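Local atomic coordinates of immunomodulatory active chitinase (PDB entry 6G9C), a protein that probably binds and hydrolyses chitin as a secreted family 18 glycosidase of a parasitic whipworm, and has immunomodulatory activity in inflammatory lung disease. Residues Y57-K71 / Q96-G110. Numbering follows the deposited sequence.
Sequences YQANLCEYIFYAFAK and QKSSQPDLKVLLSLG
Strands 64-71 and 104-110 are parallel neighbours in the TIM barrel of a family 18 glycosidase, and Gln100 ties together the loops that lead into them. Its chain, extended beyond CG with CG anti to the backbone N (chi1 -169°), carries the amide across to 57-71. There Gln100 OE1 accepts two bonds: Tyr57 OH lies in the carbonyl plane on a lone pair at 2.7 Å, while Asn60 N comes from above that plane at 2.9 Å. Gln100 NE2 donates to Cys62 O at 2.7 Å and to Asp102 OD1, fixing the rotation of the amide. Tyr57 OH in turn accepts from Cys62 N, close to the Cys37-Cys62 disulfide. Gln96 NE2 meets the edge of the Tyr57 ring, and Ile65 CD1 lies over one face near the rim. A water donating to Glu63 OE2 and Asp102 O bridges these like-charged residues.

From Lys104 N to Glu63 O onward, the backbones exchange bonds in parallel register up to Ala70 N to Ser108 O. As expected of a barrel strand, alternate residues face opposite ways: Tyr64, Phe66 and Leu106 face the interior, whereas Tyr67 and Val105 pack on helix 85-94. The side chains of Phe66 and Leu106 lie side by side, Phe66 CE2 3.9 Å from Leu106 CD2. A cis peptide, consistent with family 18 chitinases, precedes Phe69, whose ring is sandwiched over its centre between Ala68 CB and, 3.5 Å above the opposite face, Gly110 O. Ser108 OG, 3.6 Å from Phe66 CB, is hydrogen-bonded to Asp149 of strand 147-151, within a sequence matching the family's DXXDXDXE signature.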
ATOM      1  N   TYR A  57       0.800 -10.291 -12.415  1.00 34.94           N
ATOM      2  CA  TYR A  57      -0.202  -9.304 -12.801  1.00 31.83           C
ATOM      3  C   TYR A  57       0.470  -8.180 -13.585  1.00 37.06           C
ATOM      4  O   TYR A  57       1.642  -7.861 -13.374  1.00 41.34           O
ATOM      5  CB  TYR A  57      -0.920  -8.735 -11.563  1.00 31.76           C
ATOM      6  CG  TYR A  57      -1.902  -7.629 -11.907  1.00 29.32           C
ATOM      7  CD1 TYR A  57      -3.145  -7.932 -12.459  1.00 28.43           C
ATOM      8  CD2 TYR A  57      -1.565  -6.284 -11.728  1.00 35.48           C
ATOM      9  CE1 TYR A  57      -4.040  -6.935 -12.803  1.00 33.27           C
ATOM     10  CE2 TYR A  57      -2.465  -5.271 -12.063  1.00 34.82           C
ATOM     11  CZ  TYR A  57      -3.684  -5.606 -12.615  1.00 30.63           C
ATOM     12  OH  TYR A  57      -4.580  -4.619 -12.970  1.00 35.12           O
ATOM     13  N   GLN A  58      -0.269  -7.594 -14.523  1.00 37.35           N
ATOM     14  CA  GLN A  58       0.259  -6.543 -15.385  1.00 41.16           C
ATOM     15  C   GLN A  58      -0.516  -5.258 -15.130  1.00 37.94           C
ATOM     16  O   GLN A  58      -1.747  -5.255 -15.198  1.00 35.37           O
ATOM     17  CB  GLN A  58       0.162  -6.953 -16.859  1.00 36.68           C
ATOM     18  CG  GLN A  58       0.516  -5.857 -17.860  1.00 41.95           C
ATOM     19  CD  GLN A  58       0.630  -6.415 -19.278  1.00 47.61           C
ATOM     20  OE1 GLN A  58       1.537  -7.191 -19.584  1.00 47.30           O
ATOM     21  NE2 GLN A  58      -0.321  -6.055 -20.130  1.00 43.27           N
ATOM     22  N   ALA A  59       0.209  -4.172 -14.840  1.00 38.64           N
ATOM     23  CA  ALA A  59      -0.422  -2.902 -14.496  1.00 41.87           C
ATOM     24  C   ALA A  59      -1.465  -2.496 -15.533  1.00 45.13           C
ATOM     25  O   ALA A  59      -1.248  -2.629 -16.744  1.00 41.20           O
ATOM     26  CB  ALA A  59       0.640  -1.806 -14.362  1.00 42.39           C
ATOM     27  N   ASN A  60      -2.616  -2.029 -15.036  1.00 39.36           N
ATOM     28  CA  ASN A  60      -3.742  -1.473 -15.792  1.00 41.19           C
ATOM     29  C   ASN A  60      -4.575  -2.517 -16.527  1.00 36.82           C
ATOM     30  O   ASN A  60      -5.474  -2.156 -17.291  1.00 39.33           O
ATOM     31  CB  ASN A  60      -3.271  -0.398 -16.775  1.00 46.22           C
ATOM     32  CG  ASN A  60      -2.700   0.801 -16.065  1.00 56.15           C
ATOM     33  OD1 ASN A  60      -3.306   1.317 -15.130  1.00 61.17           O
ATOM     34  ND2 ASN A  60      -1.519   1.237 -16.483  1.00 62.65           N
ATOM     35  N   LEU A  61      -4.295  -3.803 -16.333  1.00 33.34           N
ATOM     36  CA  LEU A  61      -5.159  -4.849 -16.867  1.00 36.35           C
ATOM     37  C   LEU A  61      -6.585  -4.717 -16.333  1.00 38.51           C
ATOM     38  O   LEU A  61      -7.558  -4.779 -17.096  1.00 36.14           O
ATOM     39  CB  LEU A  61      -4.570  -6.198 -16.478  1.00 41.15           C
ATOM     40  CG  LEU A  61      -4.592  -7.423 -17.357  1.00 46.96           C
ATOM     41  CD1 LEU A  61      -4.057  -7.103 -18.728  1.00 39.96           C
ATOM     42  CD2 LEU A  61      -3.756  -8.482 -16.656  1.00 44.79           C
ATOM     43  N   CYS A  62      -6.720  -4.514 -15.025  1.00 29.50           N
ATOM     44  CA  CYS A  62      -7.996  -4.514 -14.320  1.00 27.95           C
ATOM     45  C   CYS A  62      -8.061  -3.266 -13.455  1.00 34.35           C
ATOM     46  O   CYS A  62      -7.026  -2.750 -13.034  1.00 36.30           O
ATOM     47  CB  CYS A  62      -8.150  -5.745 -13.410  1.00 27.72           C
ATOM     48  SG  CYS A  62      -7.737  -7.227 -14.313  1.00 50.23           S
ATOM     49  N   GLU A  63      -9.271  -2.766 -13.197  1.00 30.16           N
ATOM     50  CA  GLU A  63      -9.376  -1.790 -12.114  1.00 35.06           C
ATOM     51  C   GLU A  63      -9.612  -2.462 -10.771  1.00 33.78           C
ATOM     52  O   GLU A  63      -9.189  -1.937  -9.735  1.00 33.81           O
ATOM     53  CB  GLU A  63     -10.486  -0.769 -12.368  1.00 38.28           C
ATOM     54  CG  GLU A  63     -10.305   0.474 -11.505  1.00 58.59           C
ATOM     55  CD  GLU A  63     -11.449   1.454 -11.607  1.00 69.58           C
ATOM     56  OE1 GLU A  63     -12.333   1.268 -12.473  1.00 75.57           O
ATOM     57  OE2 GLU A  63     -11.459   2.416 -10.812  1.00 68.00           O
ATOM     58  N   TYR A  64     -10.256  -3.622 -10.781  1.00 26.80           N
ATOM     59  CA  TYR A  64     -10.588  -4.362  -9.581  1.00 25.45           C
ATOM     60  C   TYR A  64     -10.022  -5.766  -9.716  1.00 32.20           C
ATOM     61  O   TYR A  64     -10.271  -6.445 -10.719  1.00 28.49           O
ATOM     62  CB  TYR A  64     -12.107  -4.437  -9.381  1.00 26.44           C
ATOM     63  CG  TYR A  64     -12.821  -3.103  -9.406  1.00 34.93           C
ATOM     64  CD1 TYR A  64     -13.250  -2.544 -10.602  1.00 38.41           C
ATOM     65  CD2 TYR A  64     -13.080  -2.413  -8.226  1.00 32.11           C
ATOM     66  CE1 TYR A  64     -13.911  -1.320 -10.625  1.00 40.26           C
ATOM     67  CE2 TYR A  64     -13.747  -1.187  -8.236  1.00 35.04           C
ATOM     68  CZ  TYR A  64     -14.161  -0.655  -9.434  1.00 42.34           C
ATOM     69  OH  TYR A  64     -14.816   0.553  -9.450  1.00 45.06           O
ATOM     70  N   ILE A  65      -9.272  -6.206  -8.712  1.00 25.32           N
ATOM     71  CA  ILE A  65      -8.888  -7.607  -8.592  1.00 25.39           C
ATOM     72  C   ILE A  65      -9.736  -8.220  -7.490  1.00 28.36           C
ATOM     73  O   ILE A  65      -9.828  -7.660  -6.392  1.00 29.81           O
ATOM     74  CB  ILE A  65      -7.394  -7.776  -8.285  1.00 28.87           C
ATOM     75  CG1 ILE A  65      -6.550  -7.465  -9.538  1.00 27.75           C
ATOM     76  CG2 ILE A  65      -7.130  -9.195  -7.782  1.00 27.28           C
ATOM     77  CD1 ILE A  65      -5.097  -7.299  -9.223  1.00 31.45           C
ATOM     78  N   PHE A  66     -10.346  -9.369  -7.779  1.00 25.69           N
ATOM     79  CA  PHE A  66     -11.137 -10.108  -6.796  1.00 26.84           C
ATOM     80  C   PHE A  66     -10.317 -11.313  -6.354  1.00 30.05           C
ATOM     81  O   PHE A  66      -9.887 -12.116  -7.190  1.00 28.42           O
ATOM     82  CB  PHE A  66     -12.482 -10.545  -7.378  1.00 22.36           C
ATOM     83  CG  PHE A  66     -13.328  -9.400  -7.843  1.00 26.60           C
ATOM     84  CD1 PHE A  66     -13.176  -8.884  -9.122  1.00 26.76           C
ATOM     85  CD2 PHE A  66     -14.256  -8.815  -6.993  1.00 27.70           C
ATOM     86  CE1 PHE A  66     -13.929  -7.810  -9.550  1.00 25.96           C
ATOM     87  CE2 PHE A  66     -15.023  -7.741  -7.416  1.00 27.40           C
ATOM     88  CZ  PHE A  66     -14.848  -7.233  -8.694  1.00 24.33           C
ATOM     89  N   TYR A  67     -10.081 -11.424  -5.048  1.00 25.89           N
ATOM     90  CA  TYR A  67      -9.217 -12.471  -4.509  1.00 28.37           C
ATOM     91  C   TYR A  67     -10.065 -13.680  -4.117  1.00 26.36           C
ATOM     92  O   TYR A  67     -10.784 -13.641  -3.108  1.00 24.85           O
ATOM     93  CB  TYR A  67      -8.419 -11.937  -3.326  1.00 26.55           C
ATOM     94  CG  TYR A  67      -7.280 -12.837  -2.927  1.00 29.53           C
ATOM     95  CD1 TYR A  67      -7.519 -14.031  -2.249  1.00 29.24           C
ATOM     96  CD2 TYR A  67      -5.955 -12.517  -3.252  1.00 30.48           C
ATOM     97  CE1 TYR A  67      -6.487 -14.869  -1.886  1.00 30.58           C
ATOM     98  CE2 TYR A  67      -4.913 -13.357  -2.888  1.00 35.59           C
ATOM     99  CZ  TYR A  67      -5.188 -14.531  -2.212  1.00 33.25           C
ATOM    100  OH  TYR A  67      -4.168 -15.371  -1.842  1.00 36.79           O
ATOM    101  N   ALA A  68      -9.974 -14.757  -4.903  1.00 24.54           N
ATOM    102  CA  ALA A  68     -10.698 -15.998  -4.623  1.00 27.69           C
ATOM    103  C   ALA A  68      -9.751 -17.030  -4.016  1.00 30.02           C
ATOM    104  O   ALA A  68      -8.729 -17.361  -4.630  1.00 32.49           O
ATOM    105  CB  ALA A  68     -11.332 -16.544  -5.903  1.00 26.08           C
ATOM    106  N   PHE A  69     -10.073 -17.562  -2.823  1.00 27.00           N
ATOM    107  CA  PHE A  69     -11.198 -17.202  -1.935  1.00 28.88           C
ATOM    108  C   PHE A  69     -10.713 -17.151  -0.491  1.00 30.01           C
ATOM    109  O   PHE A  69      -9.736 -17.813  -0.130  1.00 32.55           O
ATOM    110  CB  PHE A  69     -12.325 -18.238  -1.973  1.00 29.07           C
ATOM    111  CG  PHE A  69     -13.064 -18.317  -3.275  1.00 29.17           C
ATOM    112  CD1 PHE A  69     -13.976 -17.338  -3.630  1.00 23.65           C
ATOM    113  CD2 PHE A  69     -12.879 -19.412  -4.118  1.00 28.50           C
ATOM    114  CE1 PHE A  69     -14.677 -17.427  -4.832  1.00 24.98           C
ATOM    115  CE2 PHE A  69     -13.570 -19.513  -5.323  1.00 28.33           C
ATOM    116  CZ  PHE A  69     -14.470 -18.510  -5.679  1.00 27.59           C
ATOM    117  N   ALA A  70     -11.436 -16.430   0.366  1.00 28.59           N
ATOM    118  CA  ALA A  70     -11.288 -16.630   1.796  1.00 34.57           C
ATOM    119  C   ALA A  70     -12.103 -17.851   2.225  1.00 37.37           C
ATOM    120  O   ALA A  70     -12.797 -18.482   1.423  1.00 35.17           O
ATOM    121  CB  ALA A  70     -11.722 -15.382   2.568  1.00 31.48           C
ATOM    122  N   LYS A  71     -12.036 -18.168   3.517  1.00 36.16           N
ATOM    123  CA  LYS A  71     -12.687 -19.336   4.097  1.00 35.33           C
ATOM    124  C   LYS A  71     -13.744 -18.880   5.094  1.00 36.80           C
ATOM    125  O   LYS A  71     -13.458 -18.044   5.959  1.00 36.71           O
ATOM    126  CB  LYS A  71     -11.648 -20.230   4.787  1.00 37.25           C
ATOM    127  CG  LYS A  71     -12.197 -21.242   5.760  1.00 51.17           C
ATOM    128  CD  LYS A  71     -12.711 -22.472   5.051  1.00 62.44           C
ATOM    129  CE  LYS A  71     -12.666 -23.679   5.969  1.00 73.65           C
ATOM    130  NZ  LYS A  71     -13.185 -24.897   5.288  1.00 76.74           N
ATOM    131  N   GLN A  96       0.953  -4.768  -6.107  1.00 42.29           N
ATOM    132  CA  GLN A  96       0.692  -4.300  -7.462  1.00 39.59           C
ATOM    133  C   GLN A  96       0.143  -2.883  -7.495  1.00 40.33           C
ATOM    134  O   GLN A  96       0.167  -2.246  -8.552  1.00 45.76           O
ATOM    135  CB  GLN A  96      -0.280  -5.255  -8.152  1.00 37.03           C
ATOM    136  CG  GLN A  96       0.276  -6.654  -8.241  1.00 35.81           C
ATOM    137  CD  GLN A  96       1.623  -6.671  -8.896  1.00 48.17           C
ATOM    138  OE1 GLN A  96       2.604  -7.149  -8.316  1.00 55.36           O
ATOM    139  NE2 GLN A  96       1.694  -6.128 -10.111  1.00 41.02           N
ATOM    140  N   LYS A  97      -0.351  -2.373  -6.366  1.00 35.30           N
ATOM    141  CA  LYS A  97      -0.786  -0.985  -6.319  1.00 39.94           C
ATOM    142  C   LYS A  97       0.359  -0.014  -6.561  1.00 40.61           C
ATOM    143  O   LYS A  97       0.106   1.147  -6.899  1.00 41.42           O
ATOM    144  CB  LYS A  97      -1.438  -0.686  -4.969  1.00 40.55           C
ATOM    145  CG  LYS A  97      -2.700  -1.494  -4.710  1.00 34.78           C
ATOM    146  CD  LYS A  97      -3.378  -1.038  -3.410  1.00 38.52           C
ATOM    147  CE  LYS A  97      -4.715  -1.730  -3.209  1.00 33.19           C
ATOM    148  NZ  LYS A  97      -5.413  -1.212  -1.957  1.00 31.98           N
ATOM    149  N   SER A  98       1.607  -0.457  -6.377  1.00 44.13           N
ATOM    150  CA  SER A  98       2.761   0.412  -6.598  1.00 53.32           C
ATOM    151  C   SER A  98       2.882   0.829  -8.060  1.00 53.80           C
ATOM    152  O   SER A  98       3.221   1.979  -8.358  1.00 56.00           O
ATOM    153  CB  SER A  98       4.035  -0.294  -6.142  1.00 58.49           C
ATOM    154  OG  SER A  98       3.964  -0.560  -4.753  1.00 62.93           O
ATOM    155  N   SER A  99       2.619  -0.085  -8.987  1.00 48.67           N
ATOM    156  CA  SER A  99       2.658   0.270 -10.400  1.00 53.49           C
ATOM    157  C   SER A  99       1.292   0.650 -10.955  1.00 49.59           C
ATOM    158  O   SER A  99       1.205   1.066 -12.112  1.00 47.02           O
ATOM    159  CB  SER A  99       3.262  -0.875 -11.219  1.00 58.00           C
ATOM    160  OG  SER A  99       2.916  -2.134 -10.673  1.00 66.67           O
ATOM    161  N   GLN A 100       0.232   0.545 -10.151  1.00 42.33           N
ATOM    162  CA  GLN A 100      -1.114   0.924 -10.580  1.00 39.65           C
ATOM    163  C   GLN A 100      -1.857   1.495  -9.381  1.00 40.71           C
ATOM    164  O   GLN A 100      -2.597   0.783  -8.685  1.00 38.44           O
ATOM    165  CB  GLN A 100      -1.869  -0.265 -11.176  1.00 36.75           C
ATOM    166  CG  GLN A 100      -3.169   0.115 -11.879  1.00 37.33           C
ATOM    167  CD  GLN A 100      -4.087  -1.064 -12.088  1.00 36.01           C
ATOM    168  OE1 GLN A 100      -3.634  -2.174 -12.348  1.00 35.63           O
ATOM    169  NE2 GLN A 100      -5.394  -0.834 -11.958  1.00 33.82           N
ATOM    170  N   PRO A 101      -1.698   2.797  -9.118  1.00 45.32           N
ATOM    171  CA  PRO A 101      -2.228   3.374  -7.870  1.00 47.83           C
ATOM    172  C   PRO A 101      -3.740   3.271  -7.721  1.00 44.45           C
ATOM    173  O   PRO A 101      -4.224   3.207  -6.586  1.00 43.87           O
ATOM    174  CB  PRO A 101      -1.765   4.840  -7.940  1.00 45.76           C
ATOM    175  CG  PRO A 101      -0.626   4.843  -8.911  1.00 48.46           C
ATOM    176  CD  PRO A 101      -0.909   3.768  -9.901  1.00 51.22           C
ATOM    177  N   ASP A 102      -4.501   3.223  -8.818  1.00 43.76           N
ATOM    178  CA  ASP A 102      -5.958   3.148  -8.728  1.00 49.63           C
ATOM    179  C   ASP A 102      -6.480   1.730  -8.515  1.00 42.30           C
ATOM    180  O   ASP A 102      -7.694   1.554  -8.391  1.00 38.72           O
ATOM    181  CB  ASP A 102      -6.600   3.739  -9.991  1.00 59.65           C
ATOM    182  CG  ASP A 102      -6.516   2.799 -11.195  1.00 69.44           C
ATOM    183  OD1 ASP A 102      -5.531   2.042 -11.300  1.00 72.30           O
ATOM    184  OD2 ASP A 102      -7.434   2.822 -12.043  1.00 72.63           O
ATOM    185  N   LEU A 103      -5.609   0.722  -8.489  1.00 36.58           N
ATOM    186  CA  LEU A 103      -6.050  -0.660  -8.317  1.00 33.70           C
ATOM    187  C   LEU A 103      -6.815  -0.836  -7.010  1.00 32.91           C
ATOM    188  O   LEU A 103      -6.390  -0.350  -5.964  1.00 35.57           O
ATOM    189  CB  LEU A 103      -4.830  -1.587  -8.341  1.00 37.13           C
ATOM    190  CG  LEU A 103      -5.082  -3.088  -8.202  1.00 38.44           C
ATOM    191  CD1 LEU A 103      -5.944  -3.575  -9.353  1.00 34.73           C
ATOM    192  CD2 LEU A 103      -3.750  -3.843  -8.158  1.00 37.04           C
ATOM    193  N   LYS A 104      -7.959  -1.516  -7.077  1.00 30.44           N
ATOM    194  CA  LYS A 104      -8.714  -1.922  -5.897  1.00 31.02           C
ATOM    195  C   LYS A 104      -8.695  -3.441  -5.799  1.00 32.98           C
ATOM    196  O   LYS A 104      -8.876  -4.131  -6.804  1.00 35.06           O
ATOM    197  CB  LYS A 104     -10.164  -1.430  -5.967  1.00 33.27           C
ATOM    198  CG  LYS A 104     -10.335   0.067  -6.187  1.00 41.18           C
ATOM    199  CD  LYS A 104      -9.645   0.847  -5.104  1.00 47.88           C
ATOM    200  CE  LYS A 104      -9.978   2.331  -5.186  1.00 59.22           C
ATOM    201  NZ  LYS A 104      -8.797   3.170  -4.828  1.00 69.09           N
ATOM    202  N   VAL A 105      -8.500  -3.967  -4.592  1.00 27.70           N
ATOM    203  CA  VAL A 105      -8.431  -5.411  -4.374  1.00 26.15           C
ATOM    204  C   VAL A 105      -9.521  -5.794  -3.383  1.00 27.29           C
ATOM    205  O   VAL A 105      -9.515  -5.327  -2.235  1.00 27.61           O
ATOM    206  CB  VAL A 105      -7.052  -5.845  -3.852  1.00 31.02           C
ATOM    207  CG1 VAL A 105      -6.989  -7.362  -3.718  1.00 30.45           C
ATOM    208  CG2 VAL A 105      -5.940  -5.344  -4.770  1.00 30.01           C
ATOM    209  N   LEU A 106     -10.433  -6.666  -3.814  1.00 24.60           N
ATOM    210  CA  LEU A 106     -11.551  -7.121  -2.998  1.00 25.12           C
ATOM    211  C   LEU A 106     -11.345  -8.585  -2.645  1.00 31.96           C
ATOM    212  O   LEU A 106     -10.745  -9.344  -3.411  1.00 29.71           O
ATOM    213  CB  LEU A 106     -12.889  -6.953  -3.733  1.00 25.87           C
ATOM    214  CG  LEU A 106     -13.402  -5.536  -4.021  1.00 27.26           C
ATOM    215  CD1 LEU A 106     -12.769  -4.967  -5.297  1.00 31.44           C
ATOM    216  CD2 LEU A 106     -14.920  -5.553  -4.136  1.00 27.64           C
ATOM    217  N   LEU A 107     -11.823  -8.978  -1.474  1.00 24.16           N
ATOM    218  CA  LEU A 107     -11.758 -10.364  -1.035  1.00 25.65           C
ATOM    219  C   LEU A 107     -13.065 -11.064  -1.378  1.00 34.83           C
ATOM    220  O   LEU A 107     -14.140 -10.586  -1.002  1.00 28.85           O
ATOM    221  CB  LEU A 107     -11.507 -10.441   0.475  1.00 26.24           C
ATOM    222  CG  LEU A 107     -11.369 -11.845   1.075  1.00 24.93           C
ATOM    223  CD1 LEU A 107     -10.170 -12.592   0.423  1.00 27.03           C
ATOM    224  CD2 LEU A 107     -11.207 -11.746   2.589  1.00 27.05           C
ATOM    225  N   SER A 108     -12.973 -12.196  -2.077  1.00 29.98           N
ATOM    226  CA  SER A 108     -14.140 -13.000  -2.422  1.00 23.56           C
ATOM    227  C   SER A 108     -14.312 -14.148  -1.440  1.00 27.35           C
ATOM    228  O   SER A 108     -13.335 -14.715  -0.942  1.00 29.99           O
ATOM    229  CB  SER A 108     -14.017 -13.558  -3.851  1.00 28.79           C
ATOM    230  OG  SER A 108     -14.092 -12.519  -4.821  1.00 30.19           O
ATOM    231  N   LEU A 109     -15.580 -14.484  -1.162  1.00 28.97           N
ATOM    232  CA  LEU A 109     -15.940 -15.556  -0.248  1.00 29.32           C
ATOM    233  C   LEU A 109     -16.992 -16.441  -0.901  1.00 26.73           C
ATOM    234  O   LEU A 109     -17.990 -15.944  -1.433  1.00 30.89           O
ATOM    235  CB  LEU A 109     -16.473 -14.996   1.081  1.00 27.14           C
ATOM    236  CG  LEU A 109     -16.719 -16.068   2.123  1.00 32.94           C
ATOM    237  CD1 LEU A 109     -15.379 -16.640   2.564  1.00 34.52           C
ATOM    238  CD2 LEU A 109     -17.476 -15.476   3.318  1.00 33.82           C
ATOM    239  N   GLY A 110     -16.779 -17.748  -0.843  1.00 29.74           N
ATOM    240  CA  GLY A 110     -17.745 -18.674  -1.393  1.00 34.02           C
ATOM    241  C   GLY A 110     -17.169 -19.438  -2.567  1.00 33.53           C
ATOM    242  O   GLY A 110     -16.139 -20.107  -2.431  1.00 30.67           O
TER
HETATM  243  O   HOH W   1      -6.247   1.171 -14.776  1.00 65.72           O
HETATM  244  O   HOH W   2     -10.477   2.350  -8.326  1.00 47.72           O
HETATM  245  O   HOH W   3     -15.004 -19.631   0.492  1.00 32.72           O